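Local coordinates for protein putative glutathione S-transferase (Sinorhizobium meliloti, PDB 4MDC) that probably transfers glutathione to electrophilic substrates, as glutathione S-transferases do, and assembles as a homodimer, at residues Q126-A130 with D131-P135; K158-R161 with T162-N166; Q169-K172 with Y173-W176. One frame throughout, in Å; residues are numbered along the deposited sequence.

Contact 1: residues Q126-A130 with D131-P135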
loop_
_atom_site.group_PDB
_atom_site.type_symbol
_atom_site.label_atom_id
_atom_site.label_comp_id
_atom_site.label_asym_id
_atom_site.label_seq_id
_atom_site.Cartn_x
_atom_site.Cartn_y
_atom_site.Cartn_z
ATOM N N GLN B 126 -3.212 -4.593 -3.291
ATOM C CA GLN B 126 -1.998 -4.046 -3.817
ATOM C C GLN B 126 -1.306 -4.986 -4.797
ATOM O O GLN B 126 -0.977 -4.552 -5.896
ATOM C CB GLN B 126 -1.016 -3.684 -2.664
ATOM C CG GLN B 126 -1.632 -2.683 -1.732
ATOM C CD GLN B 126 -0.692 -2.316 -0.556
ATOM O OE1 GLN B 126 0.485 -2.700 -0.492
ATOM N NE2 GLN B 126 -1.239 -1.558 0.363
ATOM N N LYS B 127 -0.946 -6.205 -4.365
ATOM C CA LYS B 127 -0.222 -7.104 -5.270
ATOM C C LYS B 127 -1.071 -7.507 -6.490
ATOM O O LYS B 127 -0.666 -7.294 -7.630
ATOM C CB LYS B 127 0.310 -8.323 -4.560
ATOM C CG LYS B 127 1.201 -9.165 -5.476
ATOM C CD LYS B 127 1.884 -10.304 -4.764
ATOM C CE LYS B 127 2.508 -11.312 -5.668
ATOM N NZ LYS B 127 3.351 -10.756 -6.741
HETATM N N MSE B 128 -2.225 -8.131 -6.265
HETATM C CA MSE B 128 -3.106 -8.533 -7.366
HETATM C C MSE B 128 -3.528 -7.311 -8.165
HETATM O O MSE B 128 -3.730 -7.374 -9.396
HETATM C CB MSE B 128 -4.346 -9.293 -6.903
HETATM C CG MSE B 128 -5.039 -10.001 -8.092
HETATM SE SE MSE B 128 -6.631 -10.963 -7.438
HETATM C CE MSE B 128 -7.132 -11.694 -9.197
ATOM N N GLU B 129 -3.675 -6.189 -7.487
ATOM C CA GLU B 129 -4.102 -4.958 -8.190
ATOM C C GLU B 129 -3.051 -4.500 -9.233
ATOM O O GLU B 129 -3.362 -4.190 -10.370
ATOM C CB GLU B 129 -4.349 -3.903 -7.127
ATOM C CG GLU B 129 -4.756 -2.557 -7.637
ATOM C CD GLU B 129 -6.243 -2.492 -8.043
ATOM O OE1 GLU B 129 -6.985 -3.504 -7.881
ATOM O OE2 GLU B 129 -6.679 -1.391 -8.494
ATOM N N ALA B 130 -1.787 -4.576 -8.838
ATOM C CA ALA B 130 -0.683 -4.221 -9.745
ATOM C C ALA B 130 -0.433 -5.257 -10.811
ATOM O O ALA B 130 -0.189 -4.899 -11.994
ATOM C CB ALA B 130 0.614 -3.987 -8.970
ATOM N N ASP B 131 -0.541 -6.533 -10.432
ATOM C CA ASP B 131 -0.184 -7.637 -11.335
ATOM C C ASP B 131 -1.270 -7.829 -12.375
ATOM O O ASP B 131 -1.014 -8.219 -13.489
ATOM C CB ASP B 131 -0.116 -8.979 -10.598
ATOM C CG ASP B 131 1.119 -9.133 -9.734
ATOM O OD1 ASP B 131 2.021 -8.283 -9.850
ATOM O OD2 ASP B 131 1.140 -10.110 -8.951
ATOM N N VAL B 132 -2.499 -7.555 -11.982
ATOM C CA VAL B 132 -3.671 -7.895 -12.821
ATOM C C VAL B 132 -4.699 -6.747 -12.982
ATOM O O VAL B 132 -4.942 -6.252 -14.095
ATOM C CB VAL B 132 -4.445 -9.084 -12.239
ATOM C CG1 VAL B 132 -5.696 -9.398 -13.105
ATOM C CG2 VAL B 132 -3.586 -10.330 -12.154
ATOM N N THR B 133 -5.318 -6.330 -11.880
ATOM C CA THR B 133 -6.602 -5.674 -11.987
ATOM C C THR B 133 -6.497 -4.266 -12.515
ATOM O O THR B 133 -7.260 -3.850 -13.412
ATOM C CB THR B 133 -7.324 -5.707 -10.627
ATOM O OG1 THR B 133 -7.186 -7.003 -10.015
ATOM C CG2 THR B 133 -8.804 -5.492 -10.837
ATOM N N ARG B 134 -5.583 -3.475 -11.975
ATOM C CA ARG B 134 -5.436 -2.090 -12.457
ATOM C C ARG B 134 -5.100 -1.974 -13.975
ATOM O O ARG B 134 -5.829 -1.282 -14.733
ATOM C CB ARG B 134 -4.404 -1.330 -11.602
ATOM C CG ARG B 134 -4.097 0.051 -12.144
ATOM C CD ARG B 134 -3.308 0.919 -11.176
ATOM N NE ARG B 134 -1.950 0.412 -10.887
ATOM C CZ ARG B 134 -1.503 -0.077 -9.712
ATOM N NH1 ARG B 134 -0.236 -0.468 -9.638
ATOM N NH2 ARG B 134 -2.279 -0.219 -8.641
ATOM N N PRO B 135 -4.068 -2.689 -14.455
ATOM C CA PRO B 135 -3.837 -2.593 -15.904
ATOM C C PRO B 135 -4.971 -3.148 -16.802
ATOM O O PRO B 135 -5.250 -2.609 -17.878
ATOM C CB PRO B 135 -2.544 -3.393 -16.127
ATOM C CG PRO B 135 -2.270 -4.146 -14.850
ATOM C CD PRO B 135 -3.003 -3.441 -13.735
HETATM O O HOH W 1 -0.673 -1.777 -6.263
HETATM O O HOH W 2 3.915 -8.535 -8.063
HETATM O O HOH W 3 -7.022 -6.215 -7.241
HETATM O O HOH W 4 -5.233 0.760 -8.297
#

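Contact 2: residues K158-R161 with T162-N166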
loop_
_atom_site.group_PDB
_atom_site.type_symbol
_atom_site.label_atom_id
_atom_site.label_comp_id
_atom_site.label_asym_id
_atom_site.label_seq_id
_atom_site.Cartn_x
_atom_site.Cartn_y
_atom_site.Cartn_z
ATOM N N LYS B 158 -0.704 -6.235 -25.582
ATOM C CA LYS B 158 0.429 -6.743 -24.815
ATOM C C LYS B 158 0.174 -6.597 -23.299
ATOM O O LYS B 158 0.431 -7.526 -22.525
ATOM C CB LYS B 158 1.736 -6.082 -25.242
ATOM C CG LYS B 158 2.959 -6.553 -24.436
ATOM C CD LYS B 158 4.243 -5.739 -24.612
ATOM C CE LYS B 158 4.945 -5.563 -23.267
ATOM N NZ LYS B 158 6.410 -5.789 -23.377
ATOM N N ILE B 159 -0.360 -5.452 -22.900
ATOM C CA ILE B 159 -0.777 -5.273 -21.502
ATOM C C ILE B 159 -1.914 -6.245 -21.124
ATOM O O ILE B 159 -1.872 -6.861 -20.055
ATOM C CB ILE B 159 -1.167 -3.819 -21.218
ATOM C CG1 ILE B 159 0.073 -2.939 -21.348
ATOM C CG2 ILE B 159 -1.760 -3.696 -19.811
ATOM C CD1 ILE B 159 -0.246 -1.453 -21.413
ATOM N N LEU B 160 -2.910 -6.428 -21.997
ATOM C CA LEU B 160 -3.953 -7.431 -21.716
ATOM C C LEU B 160 -3.360 -8.796 -21.492
ATOM O O LEU B 160 -3.751 -9.514 -20.585
ATOM C CB LEU B 160 -4.985 -7.575 -22.838
ATOM C CG LEU B 160 -5.989 -6.451 -22.971
ATOM C CD1 LEU B 160 -6.931 -6.711 -24.136
ATOM C CD2 LEU B 160 -6.765 -6.310 -21.703
ATOM N N ARG B 161 -2.445 -9.191 -22.365
ATOM C CA ARG B 161 -1.879 -10.522 -22.258
ATOM C C ARG B 161 -1.110 -10.733 -20.971
ATOM O O ARG B 161 -1.242 -11.763 -20.361
ATOM C CB ARG B 161 -1.029 -10.827 -23.492
ATOM C CG ARG B 161 -0.439 -12.204 -23.540
ATOM C CD ARG B 161 0.179 -12.363 -24.903
ATOM N NE ARG B 161 1.309 -11.466 -25.108
ATOM C CZ ARG B 161 1.414 -10.471 -26.007
ATOM N NH1 ARG B 161 0.432 -10.165 -26.865
ATOM N NH2 ARG B 161 2.548 -9.768 -26.044
ATOM N N THR B 162 -0.290 -9.762 -20.608
ATOM C CA THR B 162 0.518 -9.833 -19.401
ATOM C C THR B 162 -0.416 -9.936 -18.192
ATOM O O THR B 162 -0.227 -10.808 -17.340
ATOM C CB THR B 162 1.461 -8.624 -19.282
ATOM O OG1 THR B 162 2.326 -8.607 -20.403
ATOM C CG2 THR B 162 2.368 -8.729 -18.038
ATOM N N SER B 163 -1.394 -9.033 -18.112
ATOM C CA SER B 163 -2.293 -9.013 -16.966
ATOM C C SER B 163 -3.069 -10.307 -16.822
ATOM O O SER B 163 -3.173 -10.869 -15.753
ATOM C CB SER B 163 -3.298 -7.896 -17.098
ATOM O OG SER B 163 -2.647 -6.693 -17.278
ATOM N N ARG B 164 -3.612 -10.790 -17.933
ATOM C CA ARG B 164 -4.301 -12.080 -17.949
ATOM C C ARG B 164 -3.417 -13.242 -17.529
ATOM O O ARG B 164 -3.892 -14.154 -16.847
ATOM C CB ARG B 164 -4.922 -12.368 -19.318
ATOM C CG ARG B 164 -6.145 -11.497 -19.547
ATOM C CD ARG B 164 -6.652 -11.499 -20.970
ATOM N NE ARG B 164 -7.911 -10.767 -21.000
ATOM C CZ ARG B 164 -8.464 -10.264 -22.084
ATOM N NH1 ARG B 164 -7.858 -10.381 -23.268
ATOM N NH2 ARG B 164 -9.626 -9.661 -21.965
ATOM N N SER B 165 -2.175 -13.271 -17.997
ATOM C CA SER B 165 -1.276 -14.371 -17.645
ATOM C C SER B 165 -0.998 -14.403 -16.131
ATOM O O SER B 165 -0.558 -15.437 -15.614
ATOM C CB SER B 165 0.063 -14.275 -18.395
ATOM O OG SER B 165 0.901 -13.269 -17.815
ATOM N N ASN B 166 -1.227 -13.291 -15.428
ATOM C CA ASN B 166 -0.958 -13.242 -13.975
ATOM C C ASN B 166 -2.146 -13.683 -13.104
ATOM O O ASN B 166 -2.019 -13.818 -11.878
ATOM C CB ASN B 166 -0.539 -11.834 -13.571
ATOM C CG ASN B 166 0.872 -11.482 -14.039
ATOM O OD1 ASN B 166 1.701 -12.343 -14.200
ATOM N ND2 ASN B 166 1.116 -10.210 -14.301
#

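Contact 3: residues Q169-K172 with Y173-W176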
loop_
_atom_site.group_PDB
_atom_site.type_symbol
_atom_site.label_atom_id
_atom_site.label_comp_id
_atom_site.label_asym_id
_atom_site.label_seq_id
_atom_site.Cartn_x
_atom_site.Cartn_y
_atom_site.Cartn_z
ATOM N N GLN B 169 -2.060 -17.390 -11.051
ATOM C CA GLN B 169 -1.304 -17.463 -9.801
ATOM C C GLN B 169 -2.120 -16.954 -8.600
ATOM O O GLN B 169 -2.110 -17.560 -7.538
ATOM C CB GLN B 169 -0.020 -16.636 -9.957
ATOM C CG GLN B 169 0.716 -16.398 -8.652
ATOM C CD GLN B 169 1.684 -15.178 -8.617
ATOM O OE1 GLN B 169 1.934 -14.496 -9.617
ATOM N NE2 GLN B 169 2.230 -14.924 -7.425
ATOM N N HIS B 170 -2.807 -15.835 -8.801
ATOM C CA HIS B 170 -3.697 -15.254 -7.815
ATOM C C HIS B 170 -4.906 -16.088 -7.460
ATOM O O HIS B 170 -5.182 -16.272 -6.298
ATOM C CB HIS B 170 -4.081 -13.820 -8.246
ATOM C CG HIS B 170 -2.936 -12.892 -8.107
ATOM N ND1 HIS B 170 -2.493 -12.511 -6.866
ATOM C CD2 HIS B 170 -2.041 -12.396 -8.999
ATOM C CE1 HIS B 170 -1.445 -11.729 -7.007
ATOM N NE2 HIS B 170 -1.154 -11.645 -8.286
HETATM N N MSE B 171 -5.564 -16.658 -8.461
HETATM C CA MSE B 171 -6.675 -17.581 -8.247
HETATM C C MSE B 171 -6.217 -18.830 -7.531
HETATM O O MSE B 171 -6.938 -19.368 -6.696
HETATM C CB MSE B 171 -7.352 -17.941 -9.581
HETATM C CG MSE B 171 -7.958 -16.730 -10.242
HETATM SE SE MSE B 171 -9.257 -15.703 -9.165
HETATM C CE MSE B 171 -10.473 -17.284 -8.847
ATOM N N LYS B 172 -5.036 -19.343 -7.865
ATOM C CA LYS B 172 -4.510 -20.526 -7.227
ATOM C C LYS B 172 -4.140 -20.257 -5.747
ATOM O O LYS B 172 -4.344 -21.116 -4.892
ATOM C CB LYS B 172 -3.339 -21.108 -7.986
ATOM C CG LYS B 172 -3.800 -21.801 -9.271
ATOM C CD LYS B 172 -4.293 -23.208 -8.937
ATOM C CE LYS B 172 -5.039 -23.836 -10.090
ATOM N NZ LYS B 172 -5.527 -25.191 -9.747
ATOM N N TYR B 173 -3.679 -19.054 -5.469
ATOM C CA TYR B 173 -3.325 -18.693 -4.077
ATOM C C TYR B 173 -4.608 -18.614 -3.282
ATOM O O TYR B 173 -4.733 -19.126 -2.175
ATOM C CB TYR B 173 -2.571 -17.370 -4.019
ATOM C CG TYR B 173 -2.063 -17.032 -2.605
ATOM C CD1 TYR B 173 -1.370 -17.971 -1.869
ATOM C CD2 TYR B 173 -2.306 -15.805 -2.036
ATOM C CE1 TYR B 173 -0.858 -17.654 -0.586
ATOM C CE2 TYR B 173 -1.797 -15.495 -0.785
ATOM C CZ TYR B 173 -1.106 -16.404 -0.069
ATOM O OH TYR B 173 -0.675 -16.044 1.207
ATOM N N LEU B 174 -5.604 -17.968 -3.878
ATOM C CA LEU B 174 -6.925 -17.894 -3.262
ATOM C C LEU B 174 -7.568 -19.271 -3.000
ATOM O O LEU B 174 -8.140 -19.495 -1.956
ATOM C CB LEU B 174 -7.862 -17.067 -4.152
ATOM C CG LEU B 174 -9.293 -16.901 -3.733
ATOM C CD1 LEU B 174 -9.411 -16.201 -2.387
ATOM C CD2 LEU B 174 -10.044 -16.108 -4.760
ATOM N N SER B 175 -7.527 -20.144 -4.010
ATOM C CA SER B 175 -7.974 -21.543 -3.831
ATOM C C SER B 175 -7.228 -22.209 -2.673
ATOM O O SER B 175 -7.830 -22.957 -1.897
ATOM C CB SER B 175 -7.785 -22.347 -5.096
ATOM O OG SER B 175 -8.761 -21.931 -6.072
ATOM N N TRP B 176 -5.938 -21.970 -2.603
ATOM C CA TRP B 176 -5.145 -22.591 -1.536
ATOM C C TRP B 176 -5.603 -22.091 -0.158
ATOM O O TRP B 176 -5.797 -22.914 0.786
ATOM C CB TRP B 176 -3.655 -22.382 -1.710
ATOM C CG TRP B 176 -2.888 -22.999 -0.566
ATOM C CD1 TRP B 176 -2.643 -24.348 -0.354
ATOM C CD2 TRP B 176 -2.294 -22.315 0.554
ATOM N NE1 TRP B 176 -1.947 -24.507 0.824
ATOM C CE2 TRP B 176 -1.745 -23.289 1.404
ATOM C CE3 TRP B 176 -2.215 -20.993 0.930
ATOM C CZ2 TRP B 176 -1.073 -22.965 2.595
ATOM C CZ3 TRP B 176 -1.536 -20.660 2.126
ATOM C CH2 TRP B 176 -0.967 -21.645 2.934
#

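Contact 1: residues Q126-A130 with D131-P135
Met128 and Val132 meet on the buried side of helix 111-145, where the backbone of the helix widens. Met128 O takes two N-H groups at once, Val132 N at 2.9 Å and Thr133 N at 3.1 Å; the second bond is i to i+5, and Arg134 N repeats that spacing on Glu129 O at 2.8 Å. This is the pi-type turn, and it comes just ahead of Pro135, whose ring nitrogen has no hydrogen to give and whose CD packs against Glu129 O instead. The side chains here are in apolar contact, Met128 CG 4.3 Å from Val132 CB, and both residues, with Thr133, reach Leu203 on helix 191-205.

The outer side is held by charges and water. Lys127 runs out extended and bends only at its last torsion (chi4 48°), which carries NZ to the syn lone pair of Asp131 OD2 at 3.2 Å. One water bridges Lys127 NZ and Asp131 OD1, so the ammonium reaches both carboxylate oxygens, one directly. That same OD2 also takes a hydrogen bond from His170 NE2, its stronger partner. Farther round, Glu129 and Arg134 stop short of a salt bridge: OE2 and NH2 stay 4.6 Å apart, the carboxylate and guanidinium planes are turned 60° from each other, and a water joins the two. A second water ties Arg134 NH2 to Gln126 O, both waters sitting at the guanidinium edge, while Ala130 CA and Glu129 O lie over one face. A further water links Glu129 OE1 to Thr133 OG1. The whole is a pi-type widening followed by a proline kink, set within a long helix of the all-helical C-terminal domain of the glutathione S-transferase fold.

Contact 2: residues K158-R161 with T162-N166
Ser163 turns its hydroxyl back onto the preceding turn of helix: OG donates to Ile159 O at 2.9 Å, the same oxygen that receives Ser163 N at 3.0 Å. The two donors come in differently, the N-H almost straight at 170° and the hydroxyl from above the carbonyl plane, so one carbonyl is gripped twice by one residue. With OG anti to the carbonyl carbon (chi1 -55°), the hydroxyl is swung beside the backbone N and back over that oxygen. Losing the hydroxyl, as with an alanine in its place, would probably leave Ile159 O with the backbone N-H alone and thin the packing against Pro135.

Leu160 and Arg164 run side by side and point the same way. Leu160 CD2 sits over the centre of the guanidinium, 4.3 Å above its plane, while Arg164 NH1 comes within 3.9 Å of Leu160 CD1. Arg164 is extended from CG to NE, which lays its chain along the leucine and carries NH2 on to a salt bridge with Glu208. Ser165 OG closes on Thr162 O at 2.7 Å, three residues back.

Further out, Asp156 OD1 accepts from Ile159 N at the start of the helix, and just beyond Ser165, Asn166 ND2 donates to Asp131 O. Most of these residues face solvent; the buried one, Ser163, looks toward helix 111-145, where it meets Pro135 while Ile159 meets Glu139 and Arg164 meets Arg140. Helix 157-165 thus lies against helix 111-145, with helix 167-180 following directly in the chain.

Contact 3: residues Q169-K172 with Y173-W176
Tyr173 N opens the second half of this helical stretch by reaching back to Gln169 O at 3.0 Å, a bent bond of 142°, while Tyr173 CB rests 3.6 Å from His170 O. The ring then leaves the first half: CG stands opposite the backbone N (chi1 -174°), and this brings the phenol against helix 111-145, where OH is hydrogen-bonded to Arg119 NH1 and the ring meets Trp123 at about 45°. Pro68 of the second subunit packs on the same tyrosine.

Leu174 follows on the buried side. Its N bonds to His170 O at 3.0 Å, nearly straight, and its CD2 lies 4.3 Å from Met171 CE. The selenomethionine chain is bent the same way at all three torsions, which curls its methyl end back to the leucine. Both side chains share neighbours: Ile200 on helix 191-205 and Ala217 on helix 215-225.

Ser175 comes next, its N giving a bond to Met171 O at 2.9 Å. Its OG lies near that same carbonyl, 3.2 Å from Met171 O, and also has a weak hydrogen bond from Ala217 N outside the stretch. Trp176 completes the turn through Trp176 N to Lys172 O at 2.9 Å.

On the first half, His170 touches Trp123 and Met128, and its polar end is held from helix 111-145. The arrangement is a regular amphipathic alpha-helix, bonded i to i+4 throughout, whose greasy face is buried in the helical bundle of the glutathione S-transferase C-terminal domain.

In the fold
Following the chain from the N terminus, the alpha/beta part with its four-stranded sheet comes first, then helix 111-145, which carries contact 1. The chain next turns into helix 157-165 with contact 2 and runs almost at once into helix 167-180 with contact 3. Each contact spans a single continuous stretch, so none closes a long loop; they stand in series, neither nested nor crossed. Contact 1 is the common neighbour: residues 131-135 meet 162-166 through packing and a probable hydrogen bond, and Lys127, Met128 and Asp131 meet Gln169 and His170 through packing and a probable hydrogen bond. Contacts 2 and 3 adjoin only in sequence. Together they bind three successive helices of the C-terminal domain.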